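Local coordinates for cupin type-2 domain-containing protein (Ralstonia eutropha, PDB 2OPK) that is of unproven function but adopts the cupin fold and is a putative mannose-6-phosphate isomerase, at residues 54-59 / 103-108; 37-42 / 99-104. One frame throughout, in Å; residues are numbered along the deposited sequence. Where two conformers were deposited one is given.

Contact 1: 54-59 / 103-108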
loop_
_atom_site.group_PDB
_atom_site.type_symbol
_atom_site.label_atom_id
_atom_site.label_comp_id
_atom_site.label_asym_id
_atom_site.label_seq_id
_atom_site.Cartn_x
_atom_site.Cartn_y
_atom_site.Cartn_z
ATOM N N ASP B 54 -4.342 -9.576 -11.237
ATOM C CA ASP B 54 -4.349 -9.803 -9.786
ATOM C C ASP B 54 -4.660 -8.458 -9.147
ATOM O O ASP B 54 -4.397 -7.423 -9.749
ATOM C CB ASP B 54 -2.980 -10.248 -9.289
ATOM C CG ASP B 54 -2.746 -11.727 -9.439
ATOM O OD1 ASP B 54 -3.434 -12.408 -10.227
ATOM O OD2 ASP B 54 -1.873 -12.203 -8.704
ATOM N N GLU B 55 -5.221 -8.484 -7.947
ATOM C CA GLU B 55 -5.428 -7.292 -7.124
ATOM C C GLU B 55 -4.898 -7.567 -5.723
ATOM O O GLU B 55 -5.052 -8.685 -5.202
ATOM C CB GLU B 55 -6.908 -6.902 -7.057
ATOM C CG GLU B 55 -7.147 -5.596 -6.271
ATOM C CD GLU B 55 -8.600 -5.147 -6.211
ATOM O OE1 GLU B 55 -9.454 -5.750 -6.925
ATOM O OE2 GLU B 55 -8.884 -4.175 -5.447
ATOM N N TRP B 56 -4.241 -6.566 -5.143
ATOM C CA TRP B 56 -3.756 -6.586 -3.767
ATOM C C TRP B 56 -4.414 -5.348 -3.172
ATOM O O TRP B 56 -4.275 -4.260 -3.714
ATOM C CB TRP B 56 -2.216 -6.509 -3.717
ATOM C CG TRP B 56 -1.704 -6.516 -2.291
ATOM C CD1 TRP B 56 -1.364 -7.605 -1.552
ATOM C CD2 TRP B 56 -1.546 -5.386 -1.423
ATOM N NE1 TRP B 56 -1.000 -7.221 -0.273
ATOM C CE2 TRP B 56 -1.117 -5.871 -0.170
ATOM C CE3 TRP B 56 -1.713 -4.007 -1.583
ATOM C CZ2 TRP B 56 -0.874 -5.043 0.896
ATOM C CZ3 TRP B 56 -1.457 -3.185 -0.508
ATOM C CH2 TRP B 56 -1.045 -3.699 0.702
ATOM N N VAL B 57 -5.155 -5.494 -2.091
ATOM C CA VAL B 57 -5.946 -4.370 -1.570
ATOM C C VAL B 57 -5.907 -4.360 -0.064
ATOM O O VAL B 57 -6.010 -5.409 0.570
ATOM C CB VAL B 57 -7.417 -4.413 -2.103
ATOM C CG1 VAL B 57 -8.150 -5.737 -1.718
ATOM C CG2 VAL B 57 -8.199 -3.213 -1.644
HETATM N N MSE B 58 -5.751 -3.166 0.504
HETATM C CA MSE B 58 -5.651 -2.995 1.932
HETATM C C MSE B 58 -6.507 -1.848 2.445
HETATM O O MSE B 58 -6.578 -0.794 1.824
HETATM C CB MSE B 58 -4.193 -2.695 2.307
HETATM C CG MSE B 58 -3.904 -2.681 3.822
HETATM SE SE MSE B 58 -1.995 -2.329 4.215
HETATM C CE MSE B 58 -1.818 -0.846 3.231
ATOM N N VAL B 59 -7.086 -2.049 3.624
ATOM C CA VAL B 59 -7.817 -0.975 4.336
ATOM C C VAL B 59 -6.774 -0.189 5.086
ATOM O O VAL B 59 -6.004 -0.763 5.840
ATOM C CB VAL B 59 -8.838 -1.529 5.335
ATOM C CG1 VAL B 59 -9.507 -0.393 6.080
ATOM C CG2 VAL B 59 -9.880 -2.425 4.604
ATOM N N VAL B 103 -10.720 4.417 3.571
ATOM C CA VAL B 103 -9.721 4.647 2.526
ATOM C C VAL B 103 -8.921 3.382 2.320
ATOM O O VAL B 103 -8.400 2.806 3.289
ATOM C CB VAL B 103 -8.735 5.816 2.898
ATOM C CG1 VAL B 103 -7.706 6.013 1.793
ATOM C CG2 VAL B 103 -9.517 7.108 3.184
ATOM N N TRP B 104 -8.814 2.963 1.063
ATOM C CA TRP B 104 -8.101 1.741 0.675
ATOM C C TRP B 104 -6.941 2.079 -0.229
ATOM O O TRP B 104 -6.941 3.120 -0.883
ATOM C CB TRP B 104 -8.957 0.834 -0.169
ATOM C CG TRP B 104 -10.373 0.559 0.262
ATOM C CD1 TRP B 104 -11.395 1.430 0.283
ATOM C CD2 TRP B 104 -10.908 -0.708 0.677
ATOM N NE1 TRP B 104 -12.548 0.801 0.688
ATOM C CE2 TRP B 104 -12.273 -0.513 0.946
ATOM C CE3 TRP B 104 -10.357 -1.979 0.864
ATOM C CZ2 TRP B 104 -13.109 -1.556 1.362
ATOM C CZ3 TRP B 104 -11.175 -3.018 1.263
ATOM C CH2 TRP B 104 -12.533 -2.804 1.526
ATOM N N LEU B 105 -5.986 1.159 -0.281
ATOM C CA LEU B 105 -4.882 1.208 -1.241
ATOM C C LEU B 105 -5.000 -0.065 -2.030
ATOM O O LEU B 105 -5.088 -1.153 -1.442
ATOM C CB LEU B 105 -3.535 1.252 -0.525
ATOM C CG LEU B 105 -2.321 1.387 -1.447
ATOM C CD1 LEU B 105 -2.286 2.753 -2.150
ATOM C CD2 LEU B 105 -1.080 1.195 -0.624
ATOM N N ALA B 106 -5.054 0.057 -3.351
ATOM C CA ALA B 106 -5.263 -1.077 -4.219
ATOM C C ALA B 106 -4.221 -1.121 -5.331
ATOM O O ALA B 106 -3.864 -0.080 -5.909
ATOM C CB ALA B 106 -6.677 -1.053 -4.790
ATOM N N VAL B 107 -3.726 -2.331 -5.606
ATOM C CA VAL B 107 -2.722 -2.548 -6.654
ATOM C C VAL B 107 -3.260 -3.593 -7.609
ATOM O O VAL B 107 -3.705 -4.648 -7.197
ATOM C CB VAL B 107 -1.346 -2.978 -6.115
ATOM C CG1 VAL B 107 -0.268 -3.063 -7.242
ATOM C CG2 VAL B 107 -0.872 -2.016 -4.980
ATOM N N HIS B 108 -3.244 -3.246 -8.891
ATOM C CA HIS B 108 -3.673 -4.098 -9.963
ATOM C C HIS B 108 -2.461 -4.426 -10.796
ATOM O O HIS B 108 -1.725 -3.546 -11.192
ATOM C CB HIS B 108 -4.738 -3.355 -10.785
ATOM C CG HIS B 108 -5.963 -2.987 -9.992
ATOM N ND1 HIS B 108 -7.033 -3.848 -9.814
ATOM C CD2 HIS B 108 -6.272 -1.858 -9.303
ATOM C CE1 HIS B 108 -7.951 -3.256 -9.069
ATOM N NE2 HIS B 108 -7.519 -2.046 -8.755
HETATM O O HOH W 1 -7.192 -6.266 -10.734
HETATM O O HOH W 2 -9.917 -2.008 -6.668
#

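Contact 2: 37-42 / 99-104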
loop_
_atom_site.group_PDB
_atom_site.type_symbol
_atom_site.label_atom_id
_atom_site.label_comp_id
_atom_site.label_asym_id
_atom_site.label_seq_id
_atom_site.Cartn_x
_atom_site.Cartn_y
_atom_site.Cartn_z
ATOM N N ILE B 37 -11.957 5.535 -1.985
ATOM C CA ILE B 37 -12.618 6.196 -0.871
ATOM C C ILE B 37 -14.066 5.718 -0.814
ATOM O O ILE B 37 -14.873 5.989 -1.741
ATOM C CB ILE B 37 -12.599 7.739 -1.012
ATOM C CG1 ILE B 37 -11.178 8.257 -1.310
ATOM C CG2 ILE B 37 -13.175 8.409 0.231
ATOM C CD1 ILE B 37 -10.176 8.015 -0.210
ATOM N N SER B 38 -14.385 4.994 0.259
ATOM C CA SER B 38 -15.726 4.524 0.526
ATOM C C SER B 38 -16.306 5.369 1.620
ATOM O O SER B 38 -15.594 5.914 2.477
ATOM C CB SER B 38 -15.717 3.071 0.985
ATOM O OG SER B 38 -15.085 2.223 0.044
ATOM N N ASN B 39 -17.620 5.476 1.579
ATOM C CA ASN B 39 -18.391 6.158 2.619
ATOM C C ASN B 39 -19.637 5.326 2.876
ATOM O O ASN B 39 -20.760 5.796 2.663
ATOM C CB ASN B 39 -18.791 7.566 2.181
ATOM C CG ASN B 39 -17.679 8.556 2.360
ATOM O OD1 ASN B 39 -17.427 9.006 3.479
ATOM N ND2 ASN B 39 -17.011 8.920 1.249
ATOM N N GLY B 40 -19.425 4.071 3.281
ATOM C CA GLY B 40 -20.532 3.203 3.662
ATOM C C GLY B 40 -21.177 2.372 2.582
ATOM O O GLY B 40 -22.101 1.612 2.871
ATOM N N GLN B 41 -20.663 2.439 1.366
ATOM C CA GLN B 41 -21.220 1.636 0.271
ATOM C C GLN B 41 -20.762 0.192 0.361
ATOM O O GLN B 41 -19.714 -0.104 0.957
ATOM C CB GLN B 41 -20.831 2.175 -1.128
ATOM C CG GLN B 41 -21.152 3.652 -1.332
ATOM C CD GLN B 41 -20.003 4.572 -0.922
ATOM O OE1 GLN B 41 -18.999 4.100 -0.413
ATOM N NE2 GLN B 41 -20.172 5.880 -1.091
ATOM N N ALA B 42 -21.558 -0.693 -0.251
ATOM C CA ALA B 42 -21.225 -2.087 -0.409
ATOM C C ALA B 42 -21.484 -2.488 -1.863
ATOM O O ALA B 42 -22.209 -1.827 -2.556
ATOM C CB ALA B 42 -22.087 -2.921 0.533
ATOM N N GLY B 99 -19.657 4.984 9.755
ATOM C CA GLY B 99 -19.422 6.157 10.556
ATOM C C GLY B 99 -18.346 7.074 10.072
ATOM O O GLY B 99 -18.283 8.209 10.517
ATOM N N GLU B 100 -17.477 6.591 9.191
ATOM C CA GLU B 100 -16.411 7.419 8.656
ATOM C C GLU B 100 -15.967 6.897 7.312
ATOM O O GLU B 100 -16.315 5.759 6.917
ATOM C CB GLU B 100 -15.217 7.432 9.588
ATOM C CG GLU B 100 -14.565 6.068 9.821
ATOM C CD GLU B 100 -13.356 6.153 10.767
ATOM O OE1 GLU B 100 -12.525 7.063 10.588
ATOM O OE2 GLU B 100 -13.217 5.302 11.651
ATOM N N PRO B 101 -15.227 7.745 6.570
ATOM C CA PRO B 101 -14.657 7.190 5.337
ATOM C C PRO B 101 -13.755 5.972 5.535
ATOM O O PRO B 101 -13.061 5.847 6.543
ATOM C CB PRO B 101 -13.855 8.374 4.735
ATOM C CG PRO B 101 -14.413 9.570 5.315
ATOM C CD PRO B 101 -14.926 9.187 6.715
ATOM N N THR B 102 -13.804 5.071 4.565
ATOM C CA THR B 102 -12.920 3.946 4.490
ATOM C C THR B 102 -12.006 4.241 3.290
ATOM O O THR B 102 -12.479 4.366 2.151
ATOM C CB THR B 102 -13.674 2.627 4.321
ATOM O OG1 THR B 102 -14.458 2.370 5.485
ATOM C CG2 THR B 102 -12.711 1.469 4.150
ATOM N N VAL B 103 -10.720 4.417 3.571
ATOM C CA VAL B 103 -9.721 4.647 2.526
ATOM C C VAL B 103 -8.921 3.382 2.320
ATOM O O VAL B 103 -8.400 2.806 3.289
ATOM C CB VAL B 103 -8.735 5.816 2.898
ATOM C CG1 VAL B 103 -7.706 6.013 1.793
ATOM C CG2 VAL B 103 -9.517 7.108 3.184
ATOM N N TRP B 104 -8.814 2.963 1.063
ATOM C CA TRP B 104 -8.101 1.741 0.675
ATOM C C TRP B 104 -6.941 2.079 -0.229
ATOM O O TRP B 104 -6.941 3.120 -0.883
ATOM C CB TRP B 104 -8.957 0.834 -0.169
ATOM C CG TRP B 104 -10.373 0.559 0.262
ATOM C CD1 TRP B 104 -11.395 1.430 0.283
ATOM C CD2 TRP B 104 -10.908 -0.708 0.677
ATOM N NE1 TRP B 104 -12.548 0.801 0.688
ATOM C CE2 TRP B 104 -12.273 -0.513 0.946
ATOM C CE3 TRP B 104 -10.357 -1.979 0.864
ATOM C CZ2 TRP B 104 -13.109 -1.556 1.362
ATOM C CZ3 TRP B 104 -11.175 -3.018 1.263
ATOM C CH2 TRP B 104 -12.533 -2.804 1.526
HETATM O O HOH W 3 -16.761 3.913 4.814
#

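Contact 1: 54-59 / 103-108
Strands 54-59 and 103-108 run antiparallel, 169° between their directions and 4.6 Å between their axes, with Trp56 facing Val107 and Met58 facing Leu105 as hydrogen-bonded pairs. Four N-H...O bonds join these two pairs, among them Val107 N to Trp56 O at 2.8 Å, nearly along the C=O axis. One face of the sheet carries Glu55, Val57 and Val59 beside His108, Ala106 and Trp104. There the Trp104 indole lies alongside two valines: Val59 CG2 sits over a face of its six-membered ring, a CH-pi contact 4.0 Å from the centroid, while Val57 CG2, anti to its own backbone N, comes within 3.5 Å of Trp104 CE3. Further along, the extended Glu55 chain runs beside His108, its carboxylate turned 39° from the imidazole plane and Glu55 CD 3.5 Å from His108 CE1. Two waters lie at the edge of the imidazole, in its plane: one joins His108 ND1 to Asp54 O, the other links Glu55 OE2 with His108 NE2, weakly at the histidine, whose stronger partner is Glu34. On the other face Trp56 CE3 meets Val107 CG2 at 4.0 Å, and these apolar groups pack against Ile33 of the second subunit. The strand pair thus separates an apolar dimer face from the cupin barrel interior, where two nearby carboxylates would probably favour a protonated His108.

Contact 2: 37-42 / 99-104
Ser38 OG stands anti to its carbonyl carbon (chi1 -57°), and the Trp104 indole, swung beside its own backbone N at chi1 -46°, turns its N-H edge to meet it. The Trp104 NE1 to Ser38 OG hydrogen bond is 3.0 Å long and bent to 153°, with the oxygen near the ring plane. Ser38 OG is also hydrogen-bonded to Glu20, so two partners grip this buried hydroxyl. Thr102 CG2, anti to its backbone N, lies 3.4 Å above the plane of the same indole, toward the rim. Ser38 and Thr102 form an antiparallel hydrogen-bonded pair: Ser38 N reaches Thr102 O at 2.8 Å, almost straight and in the carbonyl plane, whereas Thr102 N approaches Ser38 O from above the plane of the Ser38 carbonyl. On the opposite face Ile37 and Val103 lie side by side, Ile37 CD1 touching Val103 CG2 at 3.6 Å.

Beyond the strand ends, Asn39 OD1 rests beside the Pro101 ring, 3.6 Å from Pro101 CG, and takes its hydrogen bond from Gly16 N. The Gln41 side chain reaches back, its OE1 taking the Asn39 N-H at 2.8 Å from N. A water ties Glu100 O to Thr102 OG1, whose strongest protein partner is Ser63 O, and weakly to Gly40 N. An unidentified molecule, probably from the crystallisation liquor, is bound about 3 Å from the Trp104 side chain, consistent with a pocket that the indole lines; Ser38, which occupies the indole N-H and helps hold its rotation, would then be second shell.

Contacts 1 and 2 are successive parts of one antiparallel sheet, with strand 102-109 in the middle: contact 1 zips it to strand 54-61, contact 2 to strand 31-38. They share Val103 and Trp104, and Val59 CG1 touches Thr102 CG2 where they meet, although the centres of the two contacts are about 14 Å apart. Both are buried, but contact 1 lies nearer the chain centre and has one face at the subunit interface. Contact 2 is where the strands fray into loops, and no other chain touches it. Accordingly, contact 1 is mostly regular ladder and apolar packing, with a polar cluster at one end; contact 2 leans on side-chain hydroxyls and loop hydrogen bonds.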